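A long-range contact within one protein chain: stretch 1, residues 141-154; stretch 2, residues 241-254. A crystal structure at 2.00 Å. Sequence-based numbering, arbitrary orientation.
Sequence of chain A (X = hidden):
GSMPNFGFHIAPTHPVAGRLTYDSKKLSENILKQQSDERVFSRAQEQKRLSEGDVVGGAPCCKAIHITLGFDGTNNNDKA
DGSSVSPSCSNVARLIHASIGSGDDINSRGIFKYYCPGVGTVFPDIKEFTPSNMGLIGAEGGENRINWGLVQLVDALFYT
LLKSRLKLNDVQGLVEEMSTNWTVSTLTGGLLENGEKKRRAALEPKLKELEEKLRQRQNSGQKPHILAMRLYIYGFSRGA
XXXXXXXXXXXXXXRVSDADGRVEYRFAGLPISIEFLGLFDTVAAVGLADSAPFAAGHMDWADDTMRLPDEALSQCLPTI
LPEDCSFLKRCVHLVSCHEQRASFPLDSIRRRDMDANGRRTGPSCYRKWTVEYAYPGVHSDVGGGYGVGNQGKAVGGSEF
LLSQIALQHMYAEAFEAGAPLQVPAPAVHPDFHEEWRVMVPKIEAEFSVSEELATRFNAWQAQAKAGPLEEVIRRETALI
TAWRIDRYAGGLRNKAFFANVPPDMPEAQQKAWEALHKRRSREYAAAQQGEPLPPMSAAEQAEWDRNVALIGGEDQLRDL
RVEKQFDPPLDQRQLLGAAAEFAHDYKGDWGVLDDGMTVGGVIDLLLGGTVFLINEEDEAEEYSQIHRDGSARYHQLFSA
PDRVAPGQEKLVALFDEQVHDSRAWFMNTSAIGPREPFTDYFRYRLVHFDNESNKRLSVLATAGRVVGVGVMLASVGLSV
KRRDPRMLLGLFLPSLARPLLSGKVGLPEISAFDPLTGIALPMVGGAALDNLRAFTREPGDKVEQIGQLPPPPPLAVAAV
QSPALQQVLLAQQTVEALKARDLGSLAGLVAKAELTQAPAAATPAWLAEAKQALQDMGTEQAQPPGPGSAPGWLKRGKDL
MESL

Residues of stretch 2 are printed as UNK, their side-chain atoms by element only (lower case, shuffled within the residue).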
ATOM      1  N   GLY A 141      -5.349  -4.417 -10.394  1.00 16.45           N
ATOM      2  CA  GLY A 141      -5.948  -4.884  -9.154  1.00 15.84           C
ATOM      3  C   GLY A 141      -6.298  -3.726  -8.229  1.00 19.17           C
ATOM      4  O   GLY A 141      -7.387  -3.694  -7.599  1.00 15.66           O
ATOM      5  N   GLY A 142      -5.379  -2.757  -8.165  1.00 13.65           N
ATOM      6  CA  GLY A 142      -5.599  -1.544  -7.402  1.00 14.92           C
ATOM      7  C   GLY A 142      -6.803  -0.795  -7.952  1.00 15.87           C
ATOM      8  O   GLY A 142      -7.734  -0.451  -7.202  1.00 16.41           O
ATOM      9  N   GLU A 143      -6.791  -0.543  -9.261  1.00 17.19           N
ATOM     10  CA  GLU A 143      -7.903   0.198  -9.877  1.00 16.88           C
ATOM     11  C   GLU A 143      -9.265  -0.453  -9.638  1.00 14.98           C
ATOM     12  O   GLU A 143     -10.252   0.226  -9.333  1.00 16.78           O
ATOM     13  CB  GLU A 143      -7.663   0.394 -11.380  1.00 19.34           C
ATOM     14  CG  GLU A 143      -8.876   0.926 -12.135  1.00 17.90           C
ATOM     15  CD  GLU A 143      -8.630   1.088 -13.626  1.00 23.62           C
ATOM     16  OE1 GLU A 143      -8.244   0.100 -14.289  1.00 27.50           O
ATOM     17  OE2 GLU A 143      -8.822   2.207 -14.144  1.00 20.37           O
ATOM     18  N   ASN A 144      -9.323  -1.774  -9.792  1.00 19.61           N
ATOM     19  CA  ASN A 144     -10.565  -2.511  -9.570  1.00 18.23           C
ATOM     20  C   ASN A 144     -11.033  -2.432  -8.124  1.00 18.48           C
ATOM     21  O   ASN A 144     -12.241  -2.425  -7.855  1.00 16.76           O
ATOM     22  CB  ASN A 144     -10.399  -3.983  -9.957  1.00 17.83           C
ATOM     23  CG  ASN A 144     -10.189  -4.180 -11.442  1.00 22.56           C
ATOM     24  OD1 ASN A 144     -10.534  -3.318 -12.262  1.00 22.91           O
ATOM     25  ND2 ASN A 144      -9.621  -5.325 -11.800  1.00 22.02           N
ATOM     26  N   ARG A 145     -10.081  -2.399  -7.192  1.00 16.47           N
ATOM     27  CA  ARG A 145     -10.432  -2.228  -5.774  1.00 18.77           C
ATOM     28  C   ARG A 145     -11.004  -0.833  -5.454  1.00 15.31           C
ATOM     29  O   ARG A 145     -11.988  -0.700  -4.708  1.00 18.36           O
ATOM     30  CB  ARG A 145      -9.214  -2.554  -4.893  1.00 15.81           C
ATOM     31  CG  ARG A 145      -8.914  -4.054  -4.875  1.00 15.39           C
ATOM     32  CD  ARG A 145      -7.580  -4.383  -4.187  1.00 14.08           C
ATOM     33  NE  ARG A 145      -7.412  -5.822  -4.025  1.00 14.96           N
ATOM     34  CZ  ARG A 145      -7.223  -6.671  -5.032  1.00 16.32           C
ATOM     35  NH1 ARG A 145      -7.185  -6.232  -6.292  1.00 15.73           N
ATOM     36  NH2 ARG A 145      -7.067  -7.962  -4.784  1.00 16.49           N
ATOM     37  N   ILE A 146     -10.386   0.200  -6.017  1.00 15.72           N
ATOM     38  CA  ILE A 146     -10.923   1.561  -5.904  1.00 16.58           C
ATOM     39  C   ILE A 146     -12.352   1.627  -6.469  1.00 18.59           C
ATOM     40  O   ILE A 146     -13.268   2.147  -5.830  1.00 16.35           O
ATOM     41  CB  ILE A 146     -10.014   2.575  -6.646  1.00 17.74           C
ATOM     42  CG1 ILE A 146      -8.623   2.592  -6.006  1.00 14.10           C
ATOM     43  CG2 ILE A 146     -10.588   3.977  -6.569  1.00 13.04           C
ATOM     44  CD1 ILE A 146      -7.549   3.087  -6.940  1.00 14.41           C
ATOM     45  N   ASN A 147     -12.549   1.062  -7.651  1.00 16.39           N
ATOM     46  CA  ASN A 147     -13.868   1.125  -8.277  1.00 16.65           C
ATOM     47  C   ASN A 147     -14.944   0.315  -7.551  1.00 18.14           C
ATOM     48  O   ASN A 147     -16.106   0.741  -7.469  1.00 17.05           O
ATOM     49  CB  ASN A 147     -13.776   0.790  -9.776  1.00 16.13           C
ATOM     50  CG  ASN A 147     -13.127   1.920 -10.576  1.00 18.95           C
ATOM     51  OD1 ASN A 147     -13.277   3.084 -10.225  1.00 18.76           O
ATOM     52  ND2 ASN A 147     -12.384   1.578 -11.635  1.00 18.09           N
ATOM     53  N   TRP A 148     -14.551  -0.843  -7.021  1.00 14.02           N
ATOM     54  CA  TRP A 148     -15.396  -1.623  -6.123  1.00 16.82           C
ATOM     55  C   TRP A 148     -15.824  -0.732  -4.963  1.00 17.66           C
ATOM     56  O   TRP A 148     -16.999  -0.688  -4.600  1.00 19.43           O
ATOM     57  CB  TRP A 148     -14.599  -2.806  -5.553  1.00 20.62           C
ATOM     58  CG  TRP A 148     -15.409  -3.713  -4.663  1.00 17.52           C
ATOM     59  CD1 TRP A 148     -16.221  -4.738  -5.066  1.00 19.33           C
ATOM     60  CD2 TRP A 148     -15.479  -3.687  -3.230  1.00 19.63           C
ATOM     61  NE1 TRP A 148     -16.792  -5.348  -3.973  1.00 19.28           N
ATOM     62  CE2 TRP A 148     -16.352  -4.720  -2.832  1.00 21.82           C
ATOM     63  CE3 TRP A 148     -14.902  -2.879  -2.242  1.00 18.36           C
ATOM     64  CZ2 TRP A 148     -16.663  -4.966  -1.494  1.00 21.05           C
ATOM     65  CZ3 TRP A 148     -15.208  -3.129  -0.914  1.00 19.77           C
ATOM     66  CH2 TRP A 148     -16.080  -4.162  -0.552  1.00 19.74           C
ATOM     67  N   GLY A 149     -14.851  -0.018  -4.401  1.00 16.25           N
ATOM     68  CA  GLY A 149     -15.105   0.911  -3.308  1.00 17.26           C
ATOM     69  C   GLY A 149     -16.169   1.922  -3.673  1.00 19.76           C
ATOM     70  O   GLY A 149     -17.148   2.089  -2.934  1.00 16.41           O
ATOM     71  N   LEU A 150     -15.997   2.579  -4.823  1.00 19.38           N
ATOM     72  CA  LEU A 150     -17.021   3.499  -5.320  1.00 18.29           C
ATOM     73  C   LEU A 150     -18.410   2.840  -5.420  1.00 18.73           C
ATOM     74  O   LEU A 150     -19.397   3.407  -4.946  1.00 17.44           O
ATOM     75  CB  LEU A 150     -16.590   4.128  -6.651  1.00 17.59           C
ATOM     76  CG  LEU A 150     -15.420   5.111  -6.524  1.00 17.10           C
ATOM     77  CD1 LEU A 150     -14.839   5.481  -7.881  1.00 16.68           C
ATOM     78  CD2 LEU A 150     -15.874   6.366  -5.769  1.00 19.81           C
ATOM     79  N   VAL A 151     -18.467   1.633  -5.983  1.00 19.48           N
ATOM     80  CA  VAL A 151     -19.727   0.893  -6.105  1.00 17.94           C
ATOM     81  C   VAL A 151     -20.399   0.658  -4.753  1.00 21.55           C
ATOM     82  O   VAL A 151     -21.628   0.754  -4.644  1.00 21.29           O
ATOM     83  CB  VAL A 151     -19.529  -0.453  -6.844  1.00 19.36           C
ATOM     84  CG1 VAL A 151     -20.826  -1.267  -6.871  1.00 16.08           C
ATOM     85  CG2 VAL A 151     -19.022  -0.204  -8.255  1.00 20.29           C
ATOM     86  N   GLN A 152     -19.603   0.376  -3.720  1.00 19.76           N
ATOM     87  CA  GLN A 152     -20.170   0.095  -2.395  1.00 20.47           C
ATOM     88  C   GLN A 152     -21.005   1.242  -1.826  1.00 22.57           C
ATOM     89  O   GLN A 152     -21.921   1.010  -1.022  1.00 22.09           O
ATOM     90  CB  GLN A 152     -19.075  -0.288  -1.402  1.00 18.89           C
ATOM     91  CG  GLN A 152     -18.327  -1.531  -1.802  1.00 24.48           C
ATOM     92  CD  GLN A 152     -19.248  -2.596  -2.355  1.00 19.87           C
ATOM     93  OE1 GLN A 152     -20.032  -3.196  -1.620  1.00 25.87           O
ATOM     94  NE2 GLN A 152     -19.174  -2.821  -3.654  1.00 20.08           N
ATOM     95  N   LEU A 153     -20.682   2.464  -2.242  1.00 20.10           N
ATOM     96  CA  LEU A 153     -21.425   3.650  -1.848  1.00 21.28           C
ATOM     97  C   LEU A 153     -22.812   3.608  -2.489  1.00 22.73           C
ATOM     98  O   LEU A 153     -23.842   3.936  -1.859  1.00 22.81           O
ATOM     99  CB  LEU A 153     -20.689   4.899  -2.334  1.00 20.19           C
ATOM    100  CG  LEU A 153     -19.282   5.229  -1.808  1.00 24.24           C
ATOM    101  CD1 LEU A 153     -18.911   6.638  -2.249  1.00 22.07           C
ATOM    102  CD2 LEU A 153     -19.184   5.105  -0.295  1.00 20.32           C
ATOM    103  N   VAL A 154     -22.817   3.207  -3.757  1.00 20.02           N
ATOM    104  CA  VAL A 154     -24.048   3.050  -4.502  1.00 20.56           C
ATOM    105  C   VAL A 154     -24.895   2.010  -3.771  1.00 24.47           C
ATOM    106  O   VAL A 154     -26.084   2.230  -3.546  1.00 25.01           O
ATOM    107  CB  VAL A 154     -23.786   2.630  -5.969  1.00 21.55           C
ATOM    108  CG1 VAL A 154     -25.074   2.146  -6.629  1.00 23.48           C
ATOM    109  CG2 VAL A 154     -23.192   3.773  -6.771  1.00 18.89           C
ATOM    110  N   UNK A 241      -2.811   3.804  -0.828  1.00 14.41           N
ATOM    111  CA  UNK A 241      -2.779   4.385  -2.174  1.00 13.41           C
ATOM    112  C   UNK A 241      -4.171   4.371  -2.802  1.00 16.04           C
ATOM    113  O   UNK A 241      -4.614   5.376  -3.394  1.00 16.36           O
ATOM    114  c   UNK A 241      -1.789   3.643  -3.061  1.00 15.38           C
ATOM    115  N   UNK A 242      -4.850   3.225  -2.682  1.00 14.68           N
ATOM    116  CA  UNK A 242      -6.200   3.073  -3.195  1.00 16.75           C
ATOM    117  C   UNK A 242      -7.155   4.041  -2.523  1.00 14.62           C
ATOM    118  O   UNK A 242      -8.020   4.591  -3.178  1.00 14.75           O
ATOM    119  c   UNK A 242      -6.708   1.651  -2.997  1.00 16.48           C
ATOM    120  o   UNK A 242      -5.133  -1.529  -3.482  1.00 16.80           O
ATOM    121  o   UNK A 242      -7.042  -1.020  -2.521  1.00 18.44           O
ATOM    122  c   UNK A 242      -6.089   0.604  -3.932  1.00 15.42           C
ATOM    123  c   UNK A 242      -6.086  -0.748  -3.277  1.00 15.46           C
ATOM    124  N   UNK A 243      -7.014   4.242  -1.219  1.00 16.50           N
ATOM    125  CA  UNK A 243      -7.897   5.187  -0.517  1.00 16.61           C
ATOM    126  C   UNK A 243      -7.711   6.598  -1.044  1.00 15.00           C
ATOM    127  O   UNK A 243      -8.678   7.356  -1.203  1.00 17.13           O
ATOM    128  c   UNK A 243      -7.658   5.150   0.958  1.00 12.28           C
ATOM    129  N   UNK A 244      -6.470   6.962  -1.307  1.00 15.41           N
ATOM    130  CA  UNK A 244      -6.185   8.314  -1.784  1.00 16.70           C
ATOM    131  C   UNK A 244      -6.722   8.546  -3.192  1.00 14.66           C
ATOM    132  O   UNK A 244      -7.362   9.576  -3.475  1.00 16.80           O
ATOM    133  c   UNK A 244      -4.262   8.584  -0.193  1.00 12.21           C
ATOM    134  n   UNK A 244      -0.154  11.076  -0.380  1.00 15.45           N
ATOM    135  c   UNK A 244      -0.781   9.976   0.028  1.00 14.18           C
ATOM    136  n   UNK A 244      -2.021   9.711  -0.364  1.00 14.25           N
ATOM    137  c   UNK A 244      -2.745   8.503   0.031  1.00 12.96           C
ATOM    138  n   UNK A 244      -0.170   9.132   0.846  1.00 12.20           N
ATOM    139  c   UNK A 244      -4.681   8.587  -1.665  1.00 17.57           C
ATOM    140  N   UNK A 245      -6.496   7.569  -4.069  1.00 14.41           N
ATOM    141  CA  UNK A 245      -7.086   7.644  -5.401  1.00 12.51           C
ATOM    142  C   UNK A 245      -8.616   7.659  -5.312  1.00 14.15           C
ATOM    143  O   UNK A 245      -9.268   8.439  -5.993  1.00 15.80           O
ATOM    144  c   UNK A 245      -6.590   6.488  -6.275  1.00 13.58           C
ATOM    145  N   UNK A 246      -9.183   6.810  -4.458  1.00 15.25           N
ATOM    146  CA  UNK A 246     -10.623   6.790  -4.184  1.00 14.13           C
ATOM    147  C   UNK A 246     -11.146   8.183  -3.812  1.00 17.18           C
ATOM    148  O   UNK A 246     -12.113   8.671  -4.393  1.00 15.75           O
ATOM    149  c   UNK A 246     -12.586   6.684  -1.401  1.00 17.90           C
ATOM    150  c   UNK A 246     -14.866   5.930  -1.382  1.00 20.54           C
ATOM    151  c   UNK A 246     -13.308   5.041  -2.988  1.00 15.36           C
ATOM    152  c   UNK A 246     -14.587   5.078  -2.450  1.00 20.74           C
ATOM    153  c   UNK A 246     -12.301   5.848  -2.486  1.00 19.27           C
ATOM    154  c   UNK A 246     -10.906   5.782  -3.063  1.00 15.78           C
ATOM    155  c   UNK A 246     -13.853   6.732  -0.862  1.00 19.38           C
ATOM    156  N   UNK A 247     -10.497   8.827  -2.853  1.00 14.95           N
ATOM    157  CA  UNK A 247     -10.892  10.169  -2.427  1.00 15.47           C
ATOM    158  C   UNK A 247     -10.901  11.148  -3.601  1.00 16.23           C
ATOM    159  O   UNK A 247     -11.878  11.898  -3.776  1.00 17.14           O
ATOM    160  c   UNK A 247      -9.982  10.669  -1.310  1.00 14.06           C
ATOM    161  N   UNK A 248      -9.835  11.141  -4.406  1.00 16.48           N
ATOM    162  CA  UNK A 248      -9.817  11.996  -5.605  1.00 15.73           C
ATOM    163  C   UNK A 248     -10.872  11.682  -6.682  1.00 18.56           C
ATOM    164  O   UNK A 248     -11.537  12.592  -7.199  1.00 21.77           O
ATOM    165  c   UNK A 248      -8.417  12.039  -6.234  1.00 16.19           C
ATOM    166  c   UNK A 248      -7.484  12.972  -5.485  1.00 19.55           C
ATOM    167  n   UNK A 248      -6.311  12.468  -5.108  1.00 16.87           N
ATOM    168  o   UNK A 248      -7.833  14.122  -5.210  1.00 20.41           O
ATOM    169  N   UNK A 249     -11.014  10.412  -7.047  1.00 17.88           N
ATOM    170  CA  UNK A 249     -12.052  10.014  -8.007  1.00 19.92           C
ATOM    171  C   UNK A 249     -13.469  10.332  -7.493  1.00 18.51           C
ATOM    172  O   UNK A 249     -14.386  10.660  -8.264  1.00 20.37           O
ATOM    173  c   UNK A 249      -8.804   4.732 -10.612  1.00 19.05           C
ATOM    174  c   UNK A 249     -10.087   4.549 -10.069  1.00 18.70           C
ATOM    175  n   UNK A 249      -8.564   8.358  -9.954  1.00 19.69           N
ATOM    176  c   UNK A 249      -8.206   5.965 -10.630  1.00 20.12           C
ATOM    177  c   UNK A 249      -9.584   9.043  -9.333  1.00 17.43           C
ATOM    178  c   UNK A 249     -10.199   6.885  -9.505  1.00 19.31           C
ATOM    179  c   UNK A 249     -11.920   8.521  -8.356  1.00 15.94           C
ATOM    180  c   UNK A 249     -10.617   8.180  -9.036  1.00 18.73           C
ATOM    181  c   UNK A 249      -8.910   7.036 -10.067  1.00 16.83           C
ATOM    182  c   UNK A 249     -10.789   5.617  -9.508  1.00 19.00           C
ATOM    183  N   UNK A 250     -13.649  10.262  -6.182  1.00 21.33           N
ATOM    184  CA  UNK A 250     -14.945  10.550  -5.603  1.00 18.33           C
ATOM    185  C   UNK A 250     -15.197  12.051  -5.694  1.00 22.30           C
ATOM    186  O   UNK A 250     -16.304  12.492  -6.049  1.00 20.96           O
ATOM    187  c   UNK A 250     -15.013  10.053  -4.168  1.00 15.87           C
ATOM    188  c   UNK A 250     -16.210   9.806  -2.001  1.00 19.51           C
ATOM    189  c   UNK A 250     -17.513   9.725  -4.146  1.00 19.82           C
ATOM    190  c   UNK A 250     -16.312  10.341  -3.415  1.00 20.32           C
ATOM    191  N   UNK A 251     -14.163  12.831  -5.398  1.00 19.87           N
ATOM    192  CA  UNK A 251     -14.293  14.280  -5.471  1.00 21.93           C
ATOM    193  C   UNK A 251     -14.630  14.716  -6.886  1.00 23.03           C
ATOM    194  O   UNK A 251     -15.523  15.550  -7.085  1.00 22.57           O
ATOM    195  c   UNK A 251     -13.018  14.978  -5.014  1.00 22.76           C
ATOM    196  o   UNK A 251     -10.792  16.710  -5.007  1.00 24.21           O
ATOM    197  c   UNK A 251     -13.178  16.474  -4.925  1.00 24.03           C
ATOM    198  n   UNK A 251     -11.972  18.352  -4.003  1.00 23.30           N
ATOM    199  c   UNK A 251     -11.876  17.190  -4.646  1.00 28.73           C
ATOM    200  N   UNK A 252     -13.913  14.147  -7.851  1.00 21.48           N
ATOM    201  CA  UNK A 252     -14.165  14.380  -9.265  1.00 23.65           C
ATOM    202  C   UNK A 252     -15.618  14.035  -9.636  1.00 22.72           C
ATOM    203  O   UNK A 252     -16.274  14.780 -10.371  1.00 20.39           O
ATOM    204  c   UNK A 252     -13.811  12.571 -11.078  1.00 28.25           C
ATOM    205  c   UNK A 252     -12.987  11.295 -11.317  1.00 32.62           C
ATOM    206  c   UNK A 252     -13.161  13.565 -10.112  1.00 21.74           C
ATOM    207  o   UNK A 252     -13.588  10.184 -11.231  1.00 26.22           O
ATOM    208  o   UNK A 252     -11.757  11.408 -11.605  1.00 28.79           O
ATOM    209  N   UNK A 253     -16.118  12.911  -9.118  1.00 19.39           N
ATOM    210  CA  UNK A 253     -17.476  12.462  -9.441  1.00 23.42           C
ATOM    211  C   UNK A 253     -18.598  13.306  -8.830  1.00 25.42           C
ATOM    212  O   UNK A 253     -19.707  13.380  -9.379  1.00 23.02           O
ATOM    213  c   UNK A 253     -18.385   9.813 -11.012  1.00 24.09           C
ATOM    214  c   UNK A 253     -17.665  11.026  -8.975  1.00 21.40           C
ATOM    215  c   UNK A 253     -17.281   9.949  -9.979  1.00 25.83           C
ATOM    216  c   UNK A 253     -17.050   8.627  -9.266  1.00 26.25           C
ATOM    217  N   UNK A 254     -18.323  13.916  -7.684  1.00 23.43           N
ATOM    218  CA  UNK A 254     -19.389  14.528  -6.899  1.00 21.98           C
ATOM    219  C   UNK A 254     -19.323  16.052  -6.844  1.00 25.81           C
ATOM    220  O   UNK A 254     -20.273  16.709  -6.395  1.00 26.79           O
ATOM    221  c   UNK A 254     -19.374  13.969  -5.471  1.00 21.51           C
ATOM    222  o   UNK A 254     -18.100  14.230  -4.878  1.00 22.68           O
ATOM    223  c   UNK A 254     -19.638  12.459  -5.485  1.00 17.85           C
TER

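Position 241 carries one side-chain carbon, a lone CB pointing sideways and touching nothing on stretch 1: Ala 241, with no contact there to make. At 242 there are three carbons in a row, the last bearing two oxygens, a carboxylate; the chain points toward stretch 1 and touches Gly 142, Arg 145 and Ile 146. This is Glu 242. The aliphatic part of its side chain packs against the backbone at Gly 142, Glu 242 CG lying 3.8 Å from Gly 142 O, and its OE1 is 3.6 Å from Arg 145 CB. No hydrogen bond crosses to stretch 1.

Position 243, again a single carbon, points away from stretch 1 and needs no reach: Ala 243. Position 244 also points away; three carbons, a nitrogen and a carbon with two more nitrogens form a guanidinium, so this is Arg 244, whose nitrogens are hydrogen-bonded elsewhere in the structure. Position 245 has one carbon, but directed toward stretch 1, with its CB 3.6 Å from Ile 146 CD1. It is Ala 245, a small residue that lets the isoleucine come in close.

At 246 one carbon leads to a ring of six carbons, which lies among Ile 146, Gly 149, Leu 150 and Leu 153: Phe 246. The CB leaves sideways, yet with chi1 at t the ring comes nearer to stretch 1. Its edge meets the backbone, Phe 246 CE2 lying 3.7 Å from both Gly 149 C and Leu 150 N; an ideal CB on Gly 149 would stand a tight 3.4 Å from Phe 246 CD2, so the bare glycine suits the flat ring.

Position 247, one carbon pointing away and likewise free of contact, is Ala 247. Position 248 has two carbons, the second carrying an oxygen and a nitrogen, and is out of reach: Asn 248, its ND2 hydrogen-bonded elsewhere. Position 249 shows one carbon and then fused five- and six-membered rings with eight carbons and one nitrogen; a ring carbon meets Ile 146 CG2, while Glu 143 CG and Asn 147 OD1 lie at the ring edge. This is Trp 249, its CE3 3.4 Å from Ile 146 CG2 and its CZ3 3.5 Å from Asn 147 OD1. The broad indole spans this surface, although Asn 147 OD1 is left buried without a hydrogen-bonding partner.

Four carbons forked at the second touch Leu 150 and Leu 153 at 250: Leu 250, whose CD1 lies 3.9 Å from Leu 153 CD1, an apolar match. Position 251, three carbons ending in an oxygen and a nitrogen, is out of reach: Gln 251, its NE2 bonded elsewhere. Position 252, three carbons ending in two oxygens, makes no contact across: Glu 252, both oxygens bonded elsewhere. Position 253 repeats the forked four-carbon pattern and touches Leu 150: Leu 253, with CD1 4.1 Å from Leu 150 CD1. At 254 a carbon bears one oxygen and one carbon, out of reach: Thr 254, whose OG1 donates to Leu 250 O at 2.8 Å within its own helix.

The helices cross at -52°, their axes approaching to 9.3 Å, and bury 606 Å² in total. Ile 146 and Leu 150 fit as knobs among side chains of stretch 2, while Phe 246 and Trp 249 fill holes on stretch 1. With no hydrogen bonds across, the contact rests chiefly on apolar packing.

Stretch 2 241-254: AEARAFANWLQELT
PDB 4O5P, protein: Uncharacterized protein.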